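Long-range contact in metallo-beta-lactamase domain-containing protein (Enterococcus faecalis, PDB 2AZ4), which is of uncharacterised function but has a metallo-beta-lactamase fold that binds two zinc ions, and is probably a metal-dependent hydrolase, perhaps a ribonuclease: residues K154-D166 with G171-F183. Sequence-based numbering, arbitrary orientation.
Sequences KVGEISVEIVPVD and GASALLIRTPDHF
Two donors grip the carbonyl oxygen of Leu176: Glu161 N, in the carbonyl plane at 2.8 Å from Leu176 O, and a water that also hydrogen-bonds to Ser159 OG. This is the middle of an antiparallel beta hairpin, strands 158-164 and 173-179, within one of the mixed sheets of the metallo-beta-lactamase fold. Paired backbone bonds join Ser159 to Arg178, Glu161 to Leu176 and Val163 to Ala174. Beyond Pro164 the ladder ends in one bond, Val165 N to Ala172 O (3.0 Å), whose donor stands above the carbonyl plane. Here the hairpin reaches the metal site: Ala172 packs near the zinc ligands His92 and His167.

Val160, Ile162, Leu175 and Ile177 line the face turned to the other sheet, where Ile32 and Phe34 touch Val160, Leu175 and Ile177. At the end of this row Ile158 lies side by side with Ile177, CG2 to CG2 at 3.8 Å; in Ile177 this methyl is anti to the backbone N while CG1 turns toward Val160. Ile162 CG1 sits 3.4 Å from Ser173 OG, which is hydrogen-bonded to Ser91 O.

On the other face, Val163 CG2 meets Leu176 CG at 4.0 Å. With CG anti to the backbone N (chi1 -169°) and the chain extended beyond it, Glu161 runs alongside Leu176 to a salt bridge between OE2 and Lys206 of the covering helix 197-207. Its other oxygen, OE1, accepts from a second water, which in turn accepts from Arg178 NE at 2.8 Å. Arg178 NH1 rests 3.4 Å above the plane of the Phe183 ring, over its centre.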
loop_
_atom_site.group_PDB
_atom_site.type_symbol
_atom_site.label_atom_id
_atom_site.label_comp_id
_atom_site.label_asym_id
_atom_site.label_seq_id
_atom_site.Cartn_x
_atom_site.Cartn_y
_atom_site.Cartn_z
ATOM N N LYS A 154 -4.740 12.914 -19.763
ATOM C CA LYS A 154 -3.931 13.152 -20.944
ATOM C C LYS A 154 -2.707 14.004 -20.635
ATOM O O LYS A 154 -2.820 15.118 -20.118
ATOM C CB LYS A 154 -4.772 13.824 -22.020
ATOM C CG LYS A 154 -5.722 12.836 -22.669
ATOM C CD LYS A 154 -6.934 13.507 -23.270
ATOM C CE LYS A 154 -7.756 12.522 -24.114
ATOM N NZ LYS A 154 -8.401 11.406 -23.315
ATOM N N VAL A 155 -1.535 13.444 -20.910
ATOM C CA VAL A 155 -0.260 14.103 -20.634
ATOM C C VAL A 155 0.392 14.119 -22.003
ATOM O O VAL A 155 0.907 13.089 -22.459
ATOM C CB VAL A 155 0.588 13.286 -19.620
ATOM C CG1 VAL A 155 1.993 13.883 -19.434
ATOM C CG2 VAL A 155 -0.144 13.167 -18.279
ATOM N N GLY A 156 0.320 15.271 -22.673
ATOM C CA GLY A 156 0.633 15.339 -24.102
ATOM C C GLY A 156 -0.192 14.296 -24.838
ATOM O O GLY A 156 -1.403 14.204 -24.648
ATOM N N GLU A 157 0.478 13.479 -25.643
ATOM C CA GLU A 157 -0.195 12.423 -26.378
ATOM C C GLU A 157 -0.214 11.082 -25.645
ATOM O O GLU A 157 -0.577 10.062 -26.228
ATOM C CB GLU A 157 0.425 12.281 -27.761
ATOM C CG GLU A 157 0.082 13.445 -28.666
ATOM C CD GLU A 157 0.512 13.185 -30.105
ATOM O OE1 GLU A 157 -0.065 12.271 -30.755
ATOM O OE2 GLU A 157 1.427 13.897 -30.578
ATOM N N ILE A 158 0.185 11.078 -24.375
ATOM C CA ILE A 158 0.010 9.910 -23.526
ATOM C C ILE A 158 -1.332 9.964 -22.805
ATOM O O ILE A 158 -1.679 10.962 -22.180
ATOM C CB ILE A 158 1.126 9.762 -22.451
ATOM C CG1 ILE A 158 2.508 10.007 -23.038
ATOM C CG2 ILE A 158 1.044 8.384 -21.788
ATOM C CD1 ILE A 158 3.611 9.993 -21.988
ATOM N N SER A 159 -2.071 8.866 -22.875
ATOM C CA SER A 159 -3.356 8.756 -22.203
ATOM C C SER A 159 -3.269 7.679 -21.110
ATOM O O SER A 159 -2.785 6.566 -21.350
ATOM C CB SER A 159 -4.432 8.424 -23.236
ATOM O OG SER A 159 -5.463 7.644 -22.669
ATOM N N VAL A 160 -3.675 8.031 -19.896
ATOM C CA VAL A 160 -3.518 7.129 -18.754
ATOM C C VAL A 160 -4.878 6.940 -18.118
ATOM O O VAL A 160 -5.514 7.911 -17.694
ATOM C CB VAL A 160 -2.516 7.670 -17.694
ATOM C CG1 VAL A 160 -2.323 6.662 -16.540
ATOM C CG2 VAL A 160 -1.176 8.046 -18.323
ATOM N N GLU A 161 -5.328 5.698 -18.075
ATOM C CA GLU A 161 -6.551 5.353 -17.374
ATOM C C GLU A 161 -6.214 4.750 -16.019
ATOM O O GLU A 161 -5.415 3.802 -15.928
ATOM C CB GLU A 161 -7.406 4.369 -18.173
ATOM C CG GLU A 161 -8.839 4.202 -17.582
ATOM C CD GLU A 161 -9.748 3.343 -18.449
ATOM O OE1 GLU A 161 -9.435 3.181 -19.644
ATOM O OE2 GLU A 161 -10.786 2.838 -17.937
ATOM N N ILE A 162 -6.831 5.290 -14.965
ATOM C CA ILE A 162 -6.574 4.811 -13.607
ATOM C C ILE A 162 -7.705 3.888 -13.161
ATOM O O ILE A 162 -8.851 4.295 -12.990
ATOM C CB ILE A 162 -6.295 5.979 -12.623
ATOM C CG1 ILE A 162 -5.903 5.454 -11.245
ATOM C CG2 ILE A 162 -7.471 6.950 -12.568
ATOM C CD1 ILE A 162 -5.078 6.462 -10.421
ATOM N N VAL A 163 -7.373 2.632 -12.965
ATOM C CA VAL A 163 -8.402 1.612 -12.864
ATOM C C VAL A 163 -8.283 0.990 -11.492
ATOM O O VAL A 163 -7.197 0.570 -11.148
ATOM C CB VAL A 163 -8.150 0.509 -13.948
ATOM C CG1 VAL A 163 -9.159 -0.635 -13.814
ATOM C CG2 VAL A 163 -8.216 1.120 -15.385
ATOM N N PRO A 164 -9.396 0.880 -10.738
ATOM C CA PRO A 164 -9.378 0.293 -9.393
ATOM C C PRO A 164 -9.060 -1.190 -9.441
ATOM O O PRO A 164 -9.516 -1.925 -10.348
ATOM C CB PRO A 164 -10.803 0.519 -8.883
ATOM C CG PRO A 164 -11.641 0.563 -10.158
ATOM C CD PRO A 164 -10.758 1.313 -11.116
ATOM N N VAL A 165 -8.283 -1.614 -8.463
ATOM C CA VAL A 165 -7.842 -2.969 -8.371
ATOM C C VAL A 165 -7.963 -3.407 -6.908
ATOM O O VAL A 165 -7.859 -2.572 -6.018
ATOM C CB VAL A 165 -6.423 -2.997 -8.954
ATOM C CG1 VAL A 165 -5.343 -3.237 -7.924
ATOM C CG2 VAL A 165 -6.372 -3.777 -10.258
ATOM N N ASP A 166 -8.207 -4.698 -6.671
ATOM C CA ASP A 166 -8.389 -5.240 -5.327
ATOM C C ASP A 166 -6.993 -5.377 -4.671
ATOM O O ASP A 166 -6.098 -6.031 -5.211
ATOM C CB ASP A 166 -9.159 -6.573 -5.473
ATOM C CG ASP A 166 -9.160 -7.464 -4.224
ATOM O OD1 ASP A 166 -8.766 -7.019 -3.117
ATOM O OD2 ASP A 166 -9.554 -8.667 -4.383
ATOM N N GLY A 171 -8.512 2.101 -2.232
ATOM C CA GLY A 171 -8.200 3.057 -3.287
ATOM C C GLY A 171 -7.071 2.686 -4.237
ATOM O O GLY A 171 -6.608 3.521 -5.030
ATOM N N ALA A 172 -6.635 1.431 -4.166
ATOM C CA ALA A 172 -5.543 0.902 -4.991
ATOM C C ALA A 172 -5.969 0.833 -6.442
ATOM O O ALA A 172 -7.138 0.533 -6.734
ATOM C CB ALA A 172 -5.119 -0.487 -4.512
ATOM N N SER A 173 -5.016 1.113 -7.343
ATOM C CA SER A 173 -5.300 1.159 -8.775
ATOM C C SER A 173 -4.166 0.572 -9.622
ATOM O O SER A 173 -3.052 0.323 -9.112
ATOM C CB SER A 173 -5.554 2.594 -9.209
ATOM O OG SER A 173 -4.375 3.369 -9.045
ATOM N N ALA A 174 -4.495 0.328 -10.890
ATOM C CA ALA A 174 -3.567 -0.054 -11.947
ATOM C C ALA A 174 -3.663 1.020 -13.032
ATOM O O ALA A 174 -4.608 1.836 -13.046
ATOM C CB ALA A 174 -3.956 -1.417 -12.512
ATOM N N LEU A 175 -2.681 1.061 -13.926
ATOM C CA LEU A 175 -2.673 2.100 -14.953
ATOM C C LEU A 175 -2.734 1.430 -16.309
ATOM O O LEU A 175 -2.009 0.449 -16.550
ATOM C CB LEU A 175 -1.413 2.972 -14.842
ATOM C CG LEU A 175 -1.067 3.584 -13.471
ATOM C CD1 LEU A 175 0.224 4.363 -13.600
ATOM C CD2 LEU A 175 -2.207 4.522 -12.951
ATOM N N LEU A 176 -3.618 1.927 -17.178
ATOM C CA LEU A 176 -3.630 1.507 -18.567
ATOM C C LEU A 176 -3.116 2.698 -19.346
ATOM O O LEU A 176 -3.719 3.773 -19.317
ATOM C CB LEU A 176 -5.032 1.145 -19.056
ATOM C CG LEU A 176 -5.835 0.042 -18.374
ATOM C CD1 LEU A 176 -7.106 -0.111 -19.160
ATOM C CD2 LEU A 176 -5.098 -1.242 -18.359
ATOM N N ILE A 177 -2.005 2.497 -20.037
ATOM C CA ILE A 177 -1.269 3.601 -20.658
ATOM C C ILE A 177 -1.260 3.508 -22.187
ATOM O O ILE A 177 -0.827 2.510 -22.740
ATOM C CB ILE A 177 0.176 3.642 -20.092
ATOM C CG1 ILE A 177 0.137 3.868 -18.577
ATOM C CG2 ILE A 177 1.039 4.747 -20.779
ATOM C CD1 ILE A 177 1.289 3.168 -17.814
ATOM N N ARG A 178 -1.737 4.546 -22.866
ATOM C CA ARG A 178 -1.715 4.524 -24.317
ATOM C C ARG A 178 -0.961 5.702 -24.913
ATOM O O ARG A 178 -1.124 6.841 -24.465
ATOM C CB ARG A 178 -3.139 4.443 -24.884
ATOM C CG ARG A 178 -3.772 3.087 -24.623
ATOM C CD ARG A 178 -5.169 3.059 -25.168
ATOM N NE ARG A 178 -6.102 2.403 -24.261
ATOM C CZ ARG A 178 -6.502 1.138 -24.361
ATOM N NH1 ARG A 178 -6.040 0.355 -25.328
ATOM N NH2 ARG A 178 -7.365 0.660 -23.475
ATOM N N THR A 179 -0.100 5.395 -25.883
ATOM C CA THR A 179 0.392 6.376 -26.860
ATOM C C THR A 179 -0.258 5.992 -28.200
ATOM O O THR A 179 -0.879 4.920 -28.293
ATOM C CB THR A 179 1.921 6.356 -26.959
ATOM O OG1 THR A 179 2.366 5.071 -27.414
ATOM C CG2 THR A 179 2.547 6.619 -25.593
ATOM N N PRO A 180 -0.159 6.853 -29.236
ATOM C CA PRO A 180 -0.869 6.514 -30.485
ATOM C C PRO A 180 -0.623 5.100 -31.060
ATOM O O PRO A 180 -1.518 4.539 -31.677
ATOM C CB PRO A 180 -0.396 7.601 -31.446
ATOM C CG PRO A 180 -0.145 8.774 -30.533
ATOM C CD PRO A 180 0.528 8.150 -29.349
ATOM N N ASP A 181 0.540 4.506 -30.833
ATOM C CA ASP A 181 0.789 3.181 -31.399
ATOM C C ASP A 181 0.862 2.059 -30.381
ATOM O O ASP A 181 0.996 0.900 -30.771
ATOM C CB ASP A 181 2.088 3.178 -32.212
ATOM C CG ASP A 181 1.984 3.973 -33.517
ATOM O OD1 ASP A 181 0.861 4.281 -33.989
ATOM O OD2 ASP A 181 3.054 4.291 -34.077
ATOM N N HIS A 182 0.811 2.389 -29.081
ATOM C CA HIS A 182 1.030 1.377 -28.046
ATOM C C HIS A 182 0.094 1.421 -26.859
ATOM O O HIS A 182 -0.422 2.480 -26.484
ATOM C CB HIS A 182 2.478 1.409 -27.555
ATOM C CG HIS A 182 3.469 1.276 -28.658
ATOM N ND1 HIS A 182 3.821 0.056 -29.198
ATOM C CD2 HIS A 182 4.154 2.213 -29.356
ATOM C CE1 HIS A 182 4.697 0.248 -30.168
ATOM N NE2 HIS A 182 4.918 1.545 -30.281
ATOM N N PHE A 183 -0.073 0.248 -26.261
ATOM C CA PHE A 183 -0.946 0.035 -25.121
ATOM C C PHE A 183 -0.167 -0.824 -24.142
ATOM O O PHE A 183 0.153 -1.984 -24.437
ATOM C CB PHE A 183 -2.226 -0.693 -25.571
ATOM C CG PHE A 183 -3.095 -1.197 -24.431
ATOM C CD1 PHE A 183 -3.219 -0.469 -23.242
ATOM C CD2 PHE A 183 -3.807 -2.379 -24.561
ATOM C CE1 PHE A 183 -4.011 -0.937 -22.189
ATOM C CE2 PHE A 183 -4.622 -2.850 -23.522
ATOM C CZ PHE A 183 -4.728 -2.135 -22.336
HETATM O O HOH W 1 -5.313 4.951 -21.703
HETATM O O HOH W 2 -6.896 2.740 -21.613
#